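Local coordinates for PT26-6P (Thermococcus sp., PDB 2WB7), which is of unknown function but is encoded by a mobile genetic element of hyperthermophilic archaea and combines two immunoglobulin-like domains with a helical domain, at residues A27-T32 and F266-T270; N225-T229 and Q256-A260; Y284-P290 and L332-F338; P300-D304 and I329-T333; L358-Y362 and I371-L375. Residue numbers count along the deposited sequence, not the author numbering.

Contact 1: residues A27-T32 and F266-T270; sequences AAAELT and FIIIT
The helix of residues 27-32 runs obliquely over the strand of residues 266-270, their N-to-C directions 138° apart and their axes 8.9 Å apart at closest approach. Ala-28 sits above Ile-269, CA to CA 6.3 Å, and its small side chain lets the two backbones come so near. The strand contributes two bumps, Ile-267 and Ile-269, both with CB toward the helix. Ile-267 (chi1 p, chi2 t) sends CD1 into the hollow framed by Ala-28, Leu-31 and Thr-32: it lies 3.5 Å from Ala-28 CA, 4.1 Å from Leu-31 CB and 4.1 Å from Thr-32 OG1. Ile-269 (m, m) fits beside Ala-27 and Ala-28, with CD1 4.0 Å from Ala-27 CB and CG1 3.7 Å from Ala-28 N. Leu-31 (t, p) reaches down beside the two isoleucines, its CD2 4.3 Å from Ile-269 CD1 and its far end resting on Tyr-259 of the adjoining strand. Phe-266 and Ile-268 point CB away from the helix, to the sheet face where Phe-266 meets Ile-373 and Leu-375. Only apolar packing and shape hold the pair, as is characteristic of a helix laid on one face of an antiparallel beta-sheet, here of the second immunoglobulin-like domain.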
# COMPACT_ATOMS: atom_id res chain seq x y z
N ALA A 27 -5.59 11.52 3.56
CA ALA A 27 -4.94 10.23 3.72
C ALA A 27 -3.82 10.12 2.71
O ALA A 27 -2.71 9.69 3.04
CB ALA A 27 -5.95 9.13 3.53
N ALA A 28 -4.13 10.50 1.47
CA ALA A 28 -3.15 10.50 0.39
C ALA A 28 -1.92 11.31 0.80
O ALA A 28 -0.80 10.81 0.78
CB ALA A 28 -3.77 11.10 -0.85
N ALA A 29 -2.16 12.57 1.16
CA ALA A 29 -1.10 13.45 1.63
C ALA A 29 -0.31 12.80 2.75
O ALA A 29 0.92 12.76 2.74
CB ALA A 29 -1.70 14.74 2.11
N GLU A 30 -1.02 12.29 3.75
CA GLU A 30 -0.35 11.67 4.88
C GLU A 30 0.52 10.50 4.44
O GLU A 30 1.65 10.36 4.89
CB GLU A 30 -1.37 11.20 5.91
CG GLU A 30 -0.76 10.37 7.02
CD GLU A 30 -1.81 9.72 7.90
OE1 GLU A 30 -3.01 10.05 7.74
OE2 GLU A 30 -1.43 8.89 8.76
N LEU A 31 -0.01 9.66 3.56
CA LEU A 31 0.70 8.47 3.10
C LEU A 31 1.92 8.85 2.26
O LEU A 31 2.98 8.25 2.40
CB LEU A 31 -0.22 7.57 2.27
CG LEU A 31 0.25 6.12 2.20
CD1 LEU A 31 0.33 5.57 3.60
CD2 LEU A 31 -0.70 5.29 1.38
N THR A 32 1.75 9.84 1.39
CA THR A 32 2.83 10.33 0.56
C THR A 32 4.01 10.83 1.39
O THR A 32 5.15 10.51 1.09
CB THR A 32 2.38 11.47 -0.38
OG1 THR A 32 1.64 10.93 -1.48
CG2 THR A 32 3.59 12.19 -0.93
N PHE A 266 2.92 5.93 -7.14
CA PHE A 266 1.55 6.41 -6.93
C PHE A 266 0.82 5.58 -5.89
O PHE A 266 1.28 4.51 -5.52
CB PHE A 266 0.77 6.46 -8.24
CG PHE A 266 0.55 5.11 -8.89
CD1 PHE A 266 -0.68 4.51 -8.85
CD2 PHE A 266 1.58 4.47 -9.56
CE1 PHE A 266 -0.88 3.27 -9.46
CE2 PHE A 266 1.38 3.25 -10.17
CZ PHE A 266 0.16 2.65 -10.12
N ILE A 267 -0.31 6.09 -5.41
CA ILE A 267 -1.01 5.42 -4.33
C ILE A 267 -2.50 5.32 -4.60
O ILE A 267 -3.05 6.03 -5.45
CB ILE A 267 -0.80 6.13 -2.98
CG1 ILE A 267 -1.74 7.33 -2.86
CG2 ILE A 267 0.62 6.60 -2.84
CD1 ILE A 267 -1.45 8.21 -1.64
N ILE A 268 -3.14 4.41 -3.89
CA ILE A 268 -4.58 4.29 -3.94
C ILE A 268 -5.13 4.45 -2.53
O ILE A 268 -4.69 3.75 -1.60
CB ILE A 268 -5.00 2.94 -4.50
CG1 ILE A 268 -4.55 2.81 -5.96
CG2 ILE A 268 -6.51 2.75 -4.37
CD1 ILE A 268 -5.02 1.51 -6.61
N ILE A 269 -6.06 5.39 -2.36
CA ILE A 269 -6.76 5.50 -1.09
C ILE A 269 -8.15 4.89 -1.26
O ILE A 269 -8.79 5.08 -2.31
CB ILE A 269 -6.89 6.96 -0.62
CG1 ILE A 269 -5.52 7.51 -0.25
CG2 ILE A 269 -7.81 7.04 0.57
CD1 ILE A 269 -4.72 6.58 0.64
N THR A 270 -8.59 4.12 -0.27
CA THR A 270 -9.92 3.51 -0.33
C THR A 270 -10.84 4.10 0.71
O THR A 270 -10.52 4.11 1.90
CB THR A 270 -9.89 1.98 -0.08
OG1 THR A 270 -9.12 1.31 -1.09
CG2 THR A 270 -11.29 1.43 -0.11

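Contact 2: residues N225-T229 and Q256-A260; sequences NDVAT and QNKYA
Ala-228 places its CB 3.5 Å from CD1 of the Tyr-259 ring, approaching it obliquely. The methyl belongs to the centre of an inverse gamma turn (phi/psi -89/59) in the loop 225-229, which lies against strand 257-260 of the second immunoglobulin-like domain. The loop runs counter to the strand: Asn-225 is opposite Tyr-259 (CA-CA 6.3 Å) and Thr-229 opposite Gln-256 (6.4 Å). Tyr-259 (chi1 m) gives its hydroxyl to Ile-268 O on the next strand, and Leu-31 of helix 21-34 touches both Ala-228 and Tyr-259. Inside the loop, Thr-229 OG1 donates to Asp-226 O at 3.2 Å. Gln-256 (m, m) folds back toward the loop, OE1 3.5 Å from Thr-229 CA, while its NE2 bonds to Ile-230 O. Two waters fill the gap between the backbones. One lies within hydrogen-bonding distance of Asn-225 O (2.9 Å) and Asn-257 O (3.1 Å); the other lies within hydrogen-bonding distance of Ala-228 O and Gln-256 OE1, 2.9 Å from each, and accepts from Asn-257 N at 3.1 Å.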
# COMPACT_ATOMS: atom_id res chain seq x y z
N ASN A 225 4.88 -3.36 3.86
CA ASN A 225 3.98 -2.24 3.62
C ASN A 225 3.45 -1.64 4.92
O ASN A 225 2.73 -0.64 4.89
CB ASN A 225 2.82 -2.66 2.70
CG ASN A 225 1.99 -3.81 3.27
OD1 ASN A 225 2.43 -4.56 4.15
ND2 ASN A 225 0.77 -3.97 2.75
N ASP A 226 3.81 -2.23 6.05
CA ASP A 226 3.37 -1.70 7.34
C ASP A 226 3.65 -0.21 7.42
O ASP A 226 2.99 0.51 8.15
CB ASP A 226 4.09 -2.39 8.49
CG ASP A 226 3.98 -3.88 8.42
OD1 ASP A 226 3.65 -4.39 7.32
OD2 ASP A 226 4.21 -4.53 9.46
N VAL A 227 4.64 0.23 6.67
CA VAL A 227 4.93 1.66 6.55
C VAL A 227 3.71 2.43 6.00
O VAL A 227 3.51 3.61 6.32
CB VAL A 227 6.14 1.90 5.63
CG1 VAL A 227 6.46 3.39 5.58
CG2 VAL A 227 7.35 1.08 6.11
N ALA A 228 2.91 1.74 5.18
CA ALA A 228 1.77 2.34 4.49
C ALA A 228 0.47 2.30 5.28
O ALA A 228 -0.52 1.75 4.83
CB ALA A 228 1.59 1.69 3.15
N THR A 229 0.47 2.90 6.46
CA THR A 229 -0.72 2.96 7.29
C THR A 229 -1.26 4.37 7.31
O THR A 229 -0.49 5.31 7.43
CB THR A 229 -0.35 2.61 8.72
OG1 THR A 229 -0.09 1.21 8.81
CG2 THR A 229 -1.47 2.98 9.67
N GLN A 256 -7.82 0.85 5.83
CA GLN A 256 -6.43 0.50 5.62
C GLN A 256 -6.41 -0.32 4.32
O GLN A 256 -7.37 -1.05 4.03
CB GLN A 256 -5.86 -0.31 6.79
CG GLN A 256 -5.87 0.39 8.15
CD GLN A 256 -4.97 1.61 8.19
OE1 GLN A 256 -3.98 1.70 7.47
NE2 GLN A 256 -5.33 2.55 9.05
N ASN A 257 -5.35 -0.19 3.53
CA ASN A 257 -5.15 -1.02 2.35
C ASN A 257 -3.87 -1.83 2.51
O ASN A 257 -2.92 -1.35 3.09
CB ASN A 257 -5.01 -0.17 1.09
CG ASN A 257 -6.32 0.34 0.55
OD1 ASN A 257 -6.70 1.47 0.80
ND2 ASN A 257 -7.01 -0.49 -0.20
N LYS A 258 -3.85 -3.03 1.96
CA LYS A 258 -2.63 -3.78 1.81
C LYS A 258 -2.09 -3.48 0.41
O LYS A 258 -2.83 -3.56 -0.57
CB LYS A 258 -2.94 -5.27 1.95
CG LYS A 258 -1.79 -6.12 2.46
CD LYS A 258 -1.94 -7.57 2.01
CE LYS A 258 -3.41 -7.98 1.79
NZ LYS A 258 -3.55 -9.38 1.21
N TYR A 259 -0.82 -3.11 0.30
CA TYR A 259 -0.26 -2.68 -0.99
C TYR A 259 0.82 -3.62 -1.50
O TYR A 259 1.56 -4.19 -0.71
CB TYR A 259 0.38 -1.31 -0.87
CG TYR A 259 -0.55 -0.18 -0.53
CD1 TYR A 259 -0.63 0.31 0.77
CD2 TYR A 259 -1.32 0.43 -1.51
CE1 TYR A 259 -1.48 1.35 1.09
CE2 TYR A 259 -2.17 1.47 -1.21
CZ TYR A 259 -2.24 1.94 0.09
OH TYR A 259 -3.09 2.98 0.41
N ALA A 260 0.91 -3.76 -2.83
CA ALA A 260 2.05 -4.38 -3.48
C ALA A 260 2.34 -3.62 -4.77
O ALA A 260 1.41 -3.11 -5.40
CB ALA A 260 1.78 -5.85 -3.77
O HOH W 1 0.11 -1.24 3.85
O HOH W 2 -3.45 1.97 4.62

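Contact 3: residues Y284-P290 and L332-F338; sequences YKFLITP and LTEPTFF
Strand 336-343 forms one edge of the eight-stranded antiparallel sheet of the second immunoglobulin-like domain, and here its first residues pair with strand 284-290. The short axes are 4.5 Å apart and their directions differ by 152°. Phe-286/Phe-338 and Ile-288/Thr-336 are hydrogen-bonded pairs (CA-CA 5.0 and 5.4 Å) flanking the non-hydrogen-bonded pair Leu-287/Phe-337 (4.6 Å). Each hydrogen-bonded pair satisfies both its amides: Phe-286 N gives to Phe-338 O at 2.7 Å and Phe-338 N to Phe-286 O at 2.8 Å, then Ile-288 N to Thr-336 O at 2.9 Å and Thr-336 N to Ile-288 O at 3.2 Å. On its other side, strand 284-290 bonds through Leu-287 and Thr-289 to Ile-269 and Ile-267. Thr-336 OG1 turns back to donate to Glu-334 O at 2.8 Å. The ladder ends at Ile-288/Thr-336: Pro-290, next in line to donate, has no amide hydrogen, and packing takes over, with Pro-290 CD 4.4 Å from Leu-332 CB. On the face of Phe-286 and Phe-338, Ile-288 CD1 comes 3.5 Å from Phe-338 CE1. The other face carries Phe-337, which also meets His-25 of helix 21-34 edge-to-face. Lys-285 NZ makes an off-centre cation-pi contact with the Phe-337 ring, 4.4 Å from its centroid, and Leu-287 CD1 stands 3.7 Å above that centroid, almost on the ring normal, in a CH-pi contact.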
# COMPACT_ATOMS: atom_id res chain seq x y z
N TYR A 284 -17.81 1.53 -2.70
CA TYR A 284 -16.39 1.82 -2.63
C TYR A 284 -16.09 3.05 -3.45
O TYR A 284 -16.78 3.33 -4.41
CB TYR A 284 -15.55 0.66 -3.18
CG TYR A 284 -15.58 -0.60 -2.33
CD1 TYR A 284 -14.51 -0.94 -1.52
CD2 TYR A 284 -16.70 -1.44 -2.35
CE1 TYR A 284 -14.55 -2.08 -0.75
CE2 TYR A 284 -16.75 -2.59 -1.58
CZ TYR A 284 -15.68 -2.90 -0.78
OH TYR A 284 -15.72 -4.05 -0.02
N LYS A 285 -15.05 3.76 -3.07
CA LYS A 285 -14.60 4.93 -3.79
C LYS A 285 -13.07 4.92 -3.69
O LYS A 285 -12.51 4.92 -2.59
CB LYS A 285 -15.18 6.18 -3.11
CG LYS A 285 -15.66 7.29 -4.04
CD LYS A 285 -16.21 8.48 -3.22
CE LYS A 285 -17.08 9.41 -4.06
NZ LYS A 285 -16.28 10.42 -4.86
N PHE A 286 -12.39 4.86 -4.83
CA PHE A 286 -10.94 4.79 -4.81
C PHE A 286 -10.29 6.07 -5.35
O PHE A 286 -10.70 6.59 -6.39
CB PHE A 286 -10.44 3.61 -5.64
CG PHE A 286 -10.96 2.29 -5.18
CD1 PHE A 286 -12.14 1.77 -5.70
CD2 PHE A 286 -10.25 1.53 -4.26
CE1 PHE A 286 -12.62 0.52 -5.30
CE2 PHE A 286 -10.72 0.28 -3.84
CZ PHE A 286 -11.91 -0.23 -4.37
N LEU A 287 -9.29 6.56 -4.64
CA LEU A 287 -8.52 7.69 -5.10
C LEU A 287 -7.20 7.19 -5.67
O LEU A 287 -6.50 6.40 -5.03
CB LEU A 287 -8.22 8.59 -3.91
CG LEU A 287 -7.59 9.92 -4.23
CD1 LEU A 287 -8.30 10.54 -5.41
CD2 LEU A 287 -7.75 10.79 -3.04
N ILE A 288 -6.87 7.62 -6.88
CA ILE A 288 -5.57 7.30 -7.46
C ILE A 288 -4.75 8.58 -7.58
O ILE A 288 -5.17 9.50 -8.25
CB ILE A 288 -5.71 6.64 -8.84
CG1 ILE A 288 -6.54 5.36 -8.74
CG2 ILE A 288 -4.35 6.30 -9.41
CD1 ILE A 288 -6.67 4.64 -10.07
N THR A 289 -3.60 8.65 -6.92
CA THR A 289 -2.81 9.89 -6.88
C THR A 289 -1.38 9.63 -7.27
O THR A 289 -0.74 8.74 -6.71
CB THR A 289 -2.73 10.48 -5.45
OG1 THR A 289 -3.94 10.20 -4.74
CG2 THR A 289 -2.50 11.98 -5.48
N PRO A 290 -0.85 10.41 -8.23
CA PRO A 290 0.58 10.27 -8.43
C PRO A 290 1.23 10.72 -7.13
O PRO A 290 0.67 11.55 -6.42
CB PRO A 290 0.87 11.26 -9.55
CG PRO A 290 -0.25 12.27 -9.46
CD PRO A 290 -1.44 11.44 -9.10
N LEU A 332 -2.06 10.65 -15.22
CA LEU A 332 -2.48 10.88 -13.84
C LEU A 332 -1.71 12.03 -13.24
O LEU A 332 -0.91 11.86 -12.32
CB LEU A 332 -2.42 9.63 -12.95
CG LEU A 332 -1.36 8.55 -13.05
CD1 LEU A 332 -1.54 7.62 -11.88
CD2 LEU A 332 -1.49 7.78 -14.37
N THR A 333 -1.98 13.20 -13.79
CA THR A 333 -1.47 14.43 -13.27
C THR A 333 -2.35 14.91 -12.11
O THR A 333 -1.91 15.68 -11.26
CB THR A 333 -1.48 15.48 -14.37
OG1 THR A 333 -2.84 15.73 -14.74
CG2 THR A 333 -0.71 14.95 -15.58
N GLU A 334 -3.61 14.49 -12.08
CA GLU A 334 -4.45 14.84 -10.94
C GLU A 334 -5.16 13.66 -10.29
O GLU A 334 -5.57 12.72 -10.98
CB GLU A 334 -5.47 15.93 -11.31
CG GLU A 334 -6.00 15.88 -12.72
CD GLU A 334 -6.81 17.13 -13.03
OE1 GLU A 334 -6.58 18.15 -12.35
OE2 GLU A 334 -7.69 17.11 -13.92
N PRO A 335 -5.31 13.70 -8.96
CA PRO A 335 -6.02 12.66 -8.21
C PRO A 335 -7.37 12.41 -8.86
O PRO A 335 -8.03 13.34 -9.31
CB PRO A 335 -6.20 13.29 -6.83
CG PRO A 335 -5.07 14.24 -6.70
CD PRO A 335 -4.85 14.80 -8.09
N THR A 336 -7.79 11.16 -8.92
CA THR A 336 -9.07 10.87 -9.52
C THR A 336 -9.77 9.78 -8.76
O THR A 336 -9.14 8.83 -8.29
CB THR A 336 -8.90 10.40 -10.94
OG1 THR A 336 -7.85 11.15 -11.54
CG2 THR A 336 -10.20 10.59 -11.72
N PHE A 337 -11.08 9.92 -8.68
CA PHE A 337 -11.90 9.00 -7.91
C PHE A 337 -12.60 8.03 -8.83
O PHE A 337 -13.02 8.39 -9.92
CB PHE A 337 -12.94 9.76 -7.13
CG PHE A 337 -12.41 10.45 -5.92
CD1 PHE A 337 -12.25 9.76 -4.73
CD2 PHE A 337 -12.10 11.81 -5.96
CE1 PHE A 337 -11.77 10.39 -3.61
CE2 PHE A 337 -11.62 12.46 -4.83
CZ PHE A 337 -11.45 11.74 -3.65
N PHE A 338 -12.73 6.80 -8.36
CA PHE A 338 -13.39 5.77 -9.11
C PHE A 338 -14.30 5.05 -8.14
O PHE A 338 -13.91 4.80 -7.00
CB PHE A 338 -12.36 4.80 -9.70
CG PHE A 338 -11.38 5.47 -10.63
CD1 PHE A 338 -10.22 6.05 -10.15
CD2 PHE A 338 -11.64 5.54 -11.99
CE1 PHE A 338 -9.33 6.67 -11.01
CE2 PHE A 338 -10.74 6.16 -12.86
CZ PHE A 338 -9.59 6.72 -12.36

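Contact 4: residues P300-D304 and I329-T333; sequences PKISD and IGDLT
At the open end of the beta hairpin 301-314/319-331, residues 300-304 meet residues 329-333, where the second strand is leaving the sheet. Strands 301-304 and 329-331 run antiparallel at 163°, their axes 4.3 Å apart. Ser-303 and Asp-331 form a non-hydrogen-bonded pair, CA-CA 4.2 Å, with both side chains on one face.

Two backbone hydrogen bonds bracket this pair: Ile-329 N to Asp-304 O at 2.6 Å, and Leu-332 N to Ile-302 O at 3.1 Å. The regular pattern is distorted in between. Asp-304 (phi/psi 143/-96) and Gly-330 (78/-133) both leave the usual strand region, and although Asp-304 N is 3.0 Å from Gly-330 O, the angle is too poor for a bond. Gly-330 has the positive phi that glycine accepts readily. Leu-332 is the centre of an inverse gamma turn (-88/67), which bends the chain away beyond the last bond.

Apolar contact comes from Leu-332 (p, t), whose CD2 lies 3.9 Å from Ile-302 CG2 and 3.6 Å from Ser-303 CA. Ile-329 and Leu-332 also touch Ile-288 of strand 281-290.

The polar side chains contribute looser contacts, with Asp-331 OD1 3.8 Å from Ser-303 CB and 4.1 Å from Lys-301 CD. A CA-H...O contact supports the closing bond: Asp-331 CA is 3.3 Å from Ile-302 O.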
# COMPACT_ATOMS: atom_id res chain seq x y z
N PRO A 300 9.04 12.72 -15.18
CA PRO A 300 8.41 11.92 -16.23
C PRO A 300 6.89 12.06 -16.17
O PRO A 300 6.35 12.26 -15.09
CB PRO A 300 8.81 10.49 -15.87
CG PRO A 300 9.59 10.59 -14.59
CD PRO A 300 9.35 11.91 -14.00
N LYS A 301 6.22 11.95 -17.31
CA LYS A 301 4.77 11.83 -17.33
C LYS A 301 4.45 10.41 -16.89
O LYS A 301 5.26 9.51 -17.06
CB LYS A 301 4.21 12.05 -18.74
CG LYS A 301 4.72 10.98 -19.70
CD LYS A 301 3.86 10.76 -20.97
CE LYS A 301 3.91 9.26 -21.42
NZ LYS A 301 3.81 9.08 -22.91
N ILE A 302 3.26 10.21 -16.33
CA ILE A 302 2.79 8.86 -15.98
C ILE A 302 1.38 8.67 -16.54
O ILE A 302 0.56 9.58 -16.42
CB ILE A 302 2.74 8.72 -14.46
CG1 ILE A 302 4.09 9.12 -13.85
CG2 ILE A 302 2.33 7.32 -14.05
CD1 ILE A 302 4.09 9.09 -12.33
N SER A 303 1.06 7.52 -17.14
CA SER A 303 -0.28 7.34 -17.70
C SER A 303 -0.87 5.93 -17.78
O SER A 303 -0.17 5.01 -18.19
CB SER A 303 -0.30 7.93 -19.10
OG SER A 303 0.97 7.79 -19.66
N ASP A 304 -2.11 5.78 -17.28
CA ASP A 304 -3.16 4.88 -17.85
C ASP A 304 -4.27 4.00 -17.15
O ASP A 304 -5.38 4.47 -16.91
CB ASP A 304 -2.66 4.16 -19.06
CG ASP A 304 -3.70 4.14 -20.10
OD1 ASP A 304 -4.46 5.14 -20.09
OD2 ASP A 304 -3.78 3.16 -20.89
N ILE A 329 -7.17 6.26 -17.47
CA ILE A 329 -7.10 7.53 -16.78
C ILE A 329 -6.50 8.59 -17.68
O ILE A 329 -6.80 9.79 -17.53
CB ILE A 329 -6.20 7.44 -15.54
CG1 ILE A 329 -6.67 6.30 -14.64
CG2 ILE A 329 -6.16 8.77 -14.80
CD1 ILE A 329 -5.62 5.78 -13.74
N GLY A 330 -5.66 8.15 -18.62
CA GLY A 330 -4.79 9.06 -19.35
C GLY A 330 -3.59 9.43 -18.49
O GLY A 330 -2.96 8.57 -17.87
N ASP A 331 -3.26 10.72 -18.42
CA ASP A 331 -2.14 11.14 -17.61
C ASP A 331 -2.66 11.32 -16.20
O ASP A 331 -3.63 12.03 -16.02
CB ASP A 331 -1.57 12.45 -18.16
CG ASP A 331 -1.03 12.30 -19.59
OD1 ASP A 331 0.05 11.67 -19.75
OD2 ASP A 331 -1.68 12.78 -20.55
N LEU A 332 -2.06 10.65 -15.22
CA LEU A 332 -2.48 10.88 -13.84
C LEU A 332 -1.71 12.03 -13.24
O LEU A 332 -0.91 11.86 -12.32
CB LEU A 332 -2.42 9.63 -12.95
CG LEU A 332 -1.36 8.55 -13.05
CD1 LEU A 332 -1.54 7.62 -11.88
CD2 LEU A 332 -1.49 7.78 -14.37
N THR A 333 -1.98 13.20 -13.79
CA THR A 333 -1.47 14.43 -13.27
C THR A 333 -2.35 14.91 -12.11
O THR A 333 -1.91 15.68 -11.26
CB THR A 333 -1.48 15.48 -14.37
OG1 THR A 333 -2.84 15.73 -14.74
CG2 THR A 333 -0.71 14.95 -15.58

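Contact 5: residues L358-Y362 and I371-L375; sequences LVYAY and IPIWL
Val-359, Ala-361, Ile-373 and Leu-375 share one buried face of the hairpin formed by strands 350-364 and 370-379, in the second immunoglobulin-like domain. Ala-361 CB lies 4.3 Å from Ile-373 CG1 (Ile-373 chi1 p, chi2 t), and Phe-266 packs against Val-359, Ile-373 and Leu-375. The strands are antiparallel at 161°, with axes 4.5 Å apart. Val-359/Leu-375 and Ala-361/Ile-373 are hydrogen-bonded pairs (CA-CA 5.2 and 5.3 Å); Tyr-360/Trp-374 and Tyr-362/Pro-372 are non-hydrogen-bonded (4.3 and 4.4 Å). Four backbone bonds make the ladder: Val-359 N to Leu-375 O at 2.9 Å, Leu-375 N to Val-359 O at 2.8 Å, Ala-361 N to Ile-373 O at 2.7 Å and Ile-373 N to Ala-361 O at 2.7 Å. The other face is aromatic. Pro-372 sits by both tyrosines, its CB 3.9 Å from Tyr-360 CZ and 4.0 Å from Tyr-362 CE1. Trp-374 (chi1 p) swings its indole away from the partner strand so that NE1 bonds Asp-132 OD1, while Tyr-360 (chi1 t) touches helix 135-144. At the polar rim of this face, Tyr-360 OH donates to Tyr-362 OH at 3.0 Å.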
# COMPACT_ATOMS: atom_id res chain seq x y z
N LEU A 358 -6.33 -2.89 -9.02
CA LEU A 358 -5.12 -3.02 -9.79
C LEU A 358 -4.99 -1.85 -10.77
O LEU A 358 -5.92 -1.54 -11.52
CB LEU A 358 -5.13 -4.34 -10.55
CG LEU A 358 -5.33 -5.63 -9.75
CD1 LEU A 358 -5.26 -6.81 -10.69
CD2 LEU A 358 -4.29 -5.80 -8.66
N VAL A 359 -3.82 -1.20 -10.76
CA VAL A 359 -3.49 -0.16 -11.72
C VAL A 359 -2.16 -0.46 -12.41
O VAL A 359 -1.21 -0.96 -11.80
CB VAL A 359 -3.39 1.21 -11.06
CG1 VAL A 359 -3.32 2.30 -12.12
CG2 VAL A 359 -4.59 1.43 -10.17
N TYR A 360 -2.12 -0.13 -13.69
CA TYR A 360 -0.96 -0.38 -14.53
C TYR A 360 -0.71 0.90 -15.30
O TYR A 360 -1.61 1.40 -15.98
CB TYR A 360 -1.29 -1.51 -15.49
CG TYR A 360 -0.21 -1.84 -16.49
CD1 TYR A 360 0.83 -2.70 -16.17
CD2 TYR A 360 -0.27 -1.32 -17.78
CE1 TYR A 360 1.81 -3.02 -17.10
CE2 TYR A 360 0.71 -1.63 -18.72
CZ TYR A 360 1.75 -2.48 -18.37
OH TYR A 360 2.71 -2.79 -19.31
N ALA A 361 0.50 1.45 -15.20
CA ALA A 361 0.83 2.67 -15.94
C ALA A 361 2.27 2.68 -16.47
O ALA A 361 3.03 1.75 -16.23
CB ALA A 361 0.54 3.91 -15.10
N TYR A 362 2.60 3.72 -17.21
CA TYR A 362 3.94 3.90 -17.75
C TYR A 362 4.54 5.19 -17.24
O TYR A 362 3.90 6.24 -17.25
CB TYR A 362 3.90 3.96 -19.27
CG TYR A 362 3.50 2.65 -19.91
CD1 TYR A 362 4.43 1.67 -20.17
CD2 TYR A 362 2.17 2.41 -20.26
CE1 TYR A 362 4.07 0.47 -20.76
CE2 TYR A 362 1.80 1.21 -20.84
CZ TYR A 362 2.76 0.25 -21.09
OH TYR A 362 2.40 -0.94 -21.67
N ILE A 371 8.58 3.03 -19.07
CA ILE A 371 8.74 2.00 -18.03
C ILE A 371 7.41 1.63 -17.33
O ILE A 371 6.80 2.47 -16.67
CB ILE A 371 9.74 2.45 -16.95
CG1 ILE A 371 11.07 2.84 -17.57
CG2 ILE A 371 9.97 1.38 -15.93
CD1 ILE A 371 12.10 3.28 -16.56
N PRO A 372 6.98 0.35 -17.45
CA PRO A 372 5.68 -0.08 -16.94
C PRO A 372 5.69 -0.24 -15.42
O PRO A 372 6.58 -0.89 -14.87
CB PRO A 372 5.47 -1.45 -17.60
CG PRO A 372 6.67 -1.66 -18.50
CD PRO A 372 7.74 -0.77 -18.01
N ILE A 373 4.70 0.33 -14.73
CA ILE A 373 4.59 0.11 -13.30
C ILE A 373 3.18 -0.34 -12.96
O ILE A 373 2.23 -0.06 -13.71
CB ILE A 373 4.90 1.37 -12.50
CG1 ILE A 373 4.14 2.56 -13.07
CG2 ILE A 373 6.40 1.63 -12.50
CD1 ILE A 373 4.29 3.80 -12.25
N TRP A 374 3.05 -1.07 -11.85
CA TRP A 374 1.76 -1.55 -11.41
C TRP A 374 1.60 -1.35 -9.92
O TRP A 374 2.59 -1.30 -9.18
CB TRP A 374 1.58 -3.02 -11.77
CG TRP A 374 2.53 -3.94 -11.05
CD1 TRP A 374 3.78 -4.29 -11.45
CD2 TRP A 374 2.29 -4.61 -9.81
NE1 TRP A 374 4.33 -5.15 -10.53
CE2 TRP A 374 3.45 -5.36 -9.52
CE3 TRP A 374 1.22 -4.64 -8.90
CZ2 TRP A 374 3.56 -6.13 -8.37
CZ3 TRP A 374 1.34 -5.41 -7.76
CH2 TRP A 374 2.50 -6.15 -7.51
N LEU A 375 0.34 -1.24 -9.49
CA LEU A 375 0.01 -1.20 -8.07
C LEU A 375 -1.18 -2.11 -7.78
O LEU A 375 -2.13 -2.20 -8.58
CB LEU A 375 -0.28 0.22 -7.60
CG LEU A 375 -0.47 0.38 -6.08
CD1 LEU A 375 0.84 0.28 -5.37
CD2 LEU A 375 -1.09 1.72 -5.78

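All five contacts involve one antiparallel sheet, and contact 1 sets a helix on strand 266-272, third from one edge. That strand is flanked by the strands of contacts 2 and 3, whose centres are about 10 and 9 Å from that of contact 1; Ile-268 O meets Tyr-259 OH at 2.7 Å, and Ile-269 O meets Leu-287 N at 2.8 Å. The sheet curls, so Phe-266 and Ile-268 face contact 5, with Ile-268 CD1 3.6 Å from Val-359 CG2. Contacts 4 and 5 are joined by Ser-303 N and Tyr-362 O at 3.1 Å. Contacts 3 and 4 share Leu-332 and Thr-333, bringing the two outermost strands together: Phe-338 CZ lies 3.7 Å from Ile-329 CG1.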